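Local coordinates for response regulator (Caulobacter vibrioides, PDB 3N0R), which probably acts as a stress-response anti-anti-sigma factor, joining a sigma-like domain to a two-component receiver domain whose phosphorylation is thought to control sigma mimicry, at residues 161-167 with 206-212. The protein carries 1 engineered substitution. Sequence-based numbering, arbitrary orientation.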
loop_
_atom_site.group_PDB
_atom_site.type_symbol
_atom_site.label_atom_id
_atom_site.label_comp_id
_atom_site.label_asym_id
_atom_site.label_seq_id
_atom_site.Cartn_x
_atom_site.Cartn_y
_atom_site.Cartn_z
ATOM N N THR A 161 -18.520 4.064 -1.993
ATOM C CA THR A 161 -18.735 2.990 -2.939
ATOM C C THR A 161 -19.285 1.760 -2.240
ATOM O O THR A 161 -19.391 1.717 -1.007
ATOM C CB THR A 161 -17.453 2.679 -3.731
ATOM O OG1 THR A 161 -17.748 1.813 -4.836
ATOM C CG2 THR A 161 -16.389 2.071 -2.834
ATOM N N GLU A 162 -19.661 0.776 -3.043
ATOM C CA GLU A 162 -20.175 -0.478 -2.523
ATOM C C GLU A 162 -19.038 -1.466 -2.336
ATOM O O GLU A 162 -18.220 -1.659 -3.237
ATOM C CB GLU A 162 -21.219 -1.053 -3.479
ATOM C CG GLU A 162 -22.460 -0.196 -3.590
ATOM C CD GLU A 162 -23.518 -0.808 -4.481
ATOM O OE1 GLU A 162 -23.317 -1.947 -4.955
ATOM O OE2 GLU A 162 -24.552 -0.146 -4.707
ATOM N N VAL A 163 -18.989 -2.079 -1.162
ATOM C CA VAL A 163 -17.877 -2.937 -0.787
ATOM C C VAL A 163 -18.349 -4.335 -0.430
ATOM O O VAL A 163 -19.274 -4.502 0.375
ATOM C CB VAL A 163 -17.116 -2.335 0.410
ATOM C CG1 VAL A 163 -15.919 -3.192 0.761
ATOM C CG2 VAL A 163 -16.689 -0.906 0.087
ATOM N N LEU A 164 -17.704 -5.337 -1.025
ATOM C CA LEU A 164 -17.907 -6.740 -0.653
ATOM C C LEU A 164 -16.721 -7.202 0.183
ATOM O O LEU A 164 -15.561 -6.963 -0.183
ATOM C CB LEU A 164 -18.005 -7.605 -1.914
ATOM C CG LEU A 164 -17.996 -9.119 -1.695
ATOM C CD1 LEU A 164 -19.230 -9.564 -0.908
ATOM C CD2 LEU A 164 -17.946 -9.841 -3.032
ATOM N N ILE A 165 -17.013 -7.844 1.310
ATOM C CA ILE A 165 -15.974 -8.430 2.148
ATOM C C ILE A 165 -16.055 -9.950 2.027
ATOM O O ILE A 165 -17.145 -10.513 2.098
ATOM C CB ILE A 165 -16.162 -8.002 3.624
ATOM C CG1 ILE A 165 -15.990 -6.486 3.764
ATOM C CG2 ILE A 165 -15.197 -8.762 4.543
ATOM C CD1 ILE A 165 -16.552 -5.922 5.027
ATOM N N ILE A 166 -14.910 -10.603 1.829
ATOM C CA ILE A 166 -14.843 -12.065 1.814
ATOM C C ILE A 166 -13.927 -12.508 2.951
ATOM O O ILE A 166 -12.701 -12.389 2.873
ATOM C CB ILE A 166 -14.359 -12.632 0.455
ATOM C CG1 ILE A 166 -15.122 -11.993 -0.719
ATOM C CG2 ILE A 166 -14.491 -14.151 0.441
ATOM C CD1 ILE A 166 -14.543 -12.316 -2.092
ATOM N N GLU A 167 -14.542 -12.974 4.030
ATOM C CA GLU A 167 -13.834 -13.267 5.264
ATOM C C GLU A 167 -14.700 -14.204 6.078
ATOM O O GLU A 167 -15.882 -13.932 6.287
ATOM C CB GLU A 167 -13.588 -11.971 6.045
ATOM C CG GLU A 167 -12.913 -12.176 7.387
ATOM C CD GLU A 167 -11.564 -12.836 7.254
ATOM O OE1 GLU A 167 -11.403 -13.978 7.729
ATOM O OE2 GLU A 167 -10.661 -12.210 6.663
ATOM N N PRO A 206 -19.646 -5.095 -6.956
ATOM C CA PRO A 206 -19.171 -4.087 -6.004
ATOM C C PRO A 206 -18.173 -3.128 -6.654
ATOM O O PRO A 206 -17.686 -3.395 -7.755
ATOM C CB PRO A 206 -18.472 -4.934 -4.942
ATOM C CG PRO A 206 -17.968 -6.098 -5.689
ATOM C CD PRO A 206 -18.974 -6.390 -6.767
ATOM N N GLY A 207 -17.859 -2.033 -5.963
ATOM C CA GLY A 207 -16.812 -1.124 -6.394
ATOM C C GLY A 207 -15.469 -1.426 -5.754
ATOM O O GLY A 207 -14.450 -0.843 -6.124
ATOM N N LEU A 208 -15.459 -2.322 -4.778
ATOM C CA LEU A 208 -14.239 -2.664 -4.052
ATOM C C LEU A 208 -14.474 -3.984 -3.345
ATOM O O LEU A 208 -15.564 -4.221 -2.825
ATOM C CB LEU A 208 -13.911 -1.584 -3.013
ATOM C CG LEU A 208 -12.740 -1.834 -2.060
ATOM C CD1 LEU A 208 -11.411 -1.881 -2.810
ATOM C CD2 LEU A 208 -12.710 -0.756 -0.984
ATOM N N VAL A 209 -13.451 -4.837 -3.301
ATOM C CA VAL A 209 -13.531 -6.089 -2.561
ATOM C C VAL A 209 -12.355 -6.183 -1.601
ATOM O O VAL A 209 -11.221 -5.873 -1.973
ATOM C CB VAL A 209 -13.493 -7.303 -3.523
ATOM C CG1 VAL A 209 -13.551 -8.604 -2.745
ATOM C CG2 VAL A 209 -14.645 -7.221 -4.519
ATOM N N LEU A 210 -12.645 -6.580 -0.365
ATOM C CA LEU A 210 -11.603 -6.937 0.592
ATOM C C LEU A 210 -11.732 -8.427 0.842
ATOM O O LEU A 210 -12.777 -8.896 1.275
ATOM C CB LEU A 210 -11.770 -6.177 1.909
ATOM C CG LEU A 210 -11.549 -4.661 1.881
ATOM C CD1 LEU A 210 -10.638 -4.198 3.010
ATOM C CD2 LEU A 210 -11.047 -4.172 0.531
ATOM N N ALA A 211 -10.681 -9.178 0.533
ATOM C CA ALA A 211 -10.758 -10.639 0.517
ATOM C C ALA A 211 -9.618 -11.280 1.286
ATOM O O ALA A 211 -8.436 -10.969 1.063
ATOM C CB ALA A 211 -10.733 -11.146 -0.912
ATOM N N ASP A 212 -9.965 -12.215 2.160
ATOM C CA ASP A 212 -8.950 -12.978 2.854
ATOM C C ASP A 212 -8.209 -13.880 1.873
ATOM O O ASP A 212 -8.812 -14.479 0.974
ATOM C CB ASP A 212 -9.553 -13.791 4.001
ATOM C CG ASP A 212 -8.525 -14.101 5.081
ATOM O OD1 ASP A 212 -7.589 -14.877 4.798
ATOM O OD2 ASP A 212 -8.636 -13.556 6.205
#
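L164 and I166 alternate with L208, L210 and D212 in a ladder of backbone hydrogen bonds between two parallel strands, 162-166 and 208-212. L164 N binds L208 O, and L164 O accepts from L210 N at 2.9 Å. I166 repeats the pattern: I166 N binds L210 O at 2.8 Å, and I166 O takes D212 N. At the start of the ladder E162 O is shared: E162 O accepts a bond from G207 N at 2.8 Å. A weak bond from L208 N reaches the same oxygen. CA-H groups of V163, V209, I165 and A211 add contacts to the ladder carbonyls.

Apolar side chains pack on both faces. On one, V163 and L208 lie side by side, with V163 CG2 4.1 Å from L208 CD2. On the other, L164 CB meets the ring of P206, and I166 CD1 reaches V209 CG1 at 3.9 Å.

Two acids meet at the C-terminal ends. E167 bends at chi2 (60°), which brings its carboxylate over to D212, and E167 OE2 lies 2.5 Å from D212 OD2. The carboxylate planes stand 79° apart. K260 forms a salt bridge with D212 OD2, and the backbone N of E169 binds E167 OE1.

Strand 208-212 is the middle strand of the receiver domain's parallel sheet, order 2-1-3-4-5, and 162-166 lies beside it. The acids at the C-terminal edge, with K260, match the phosphoacceptor pocket of response-regulator receivers; D212 is the predicted phosphoacceptor, unmodified here.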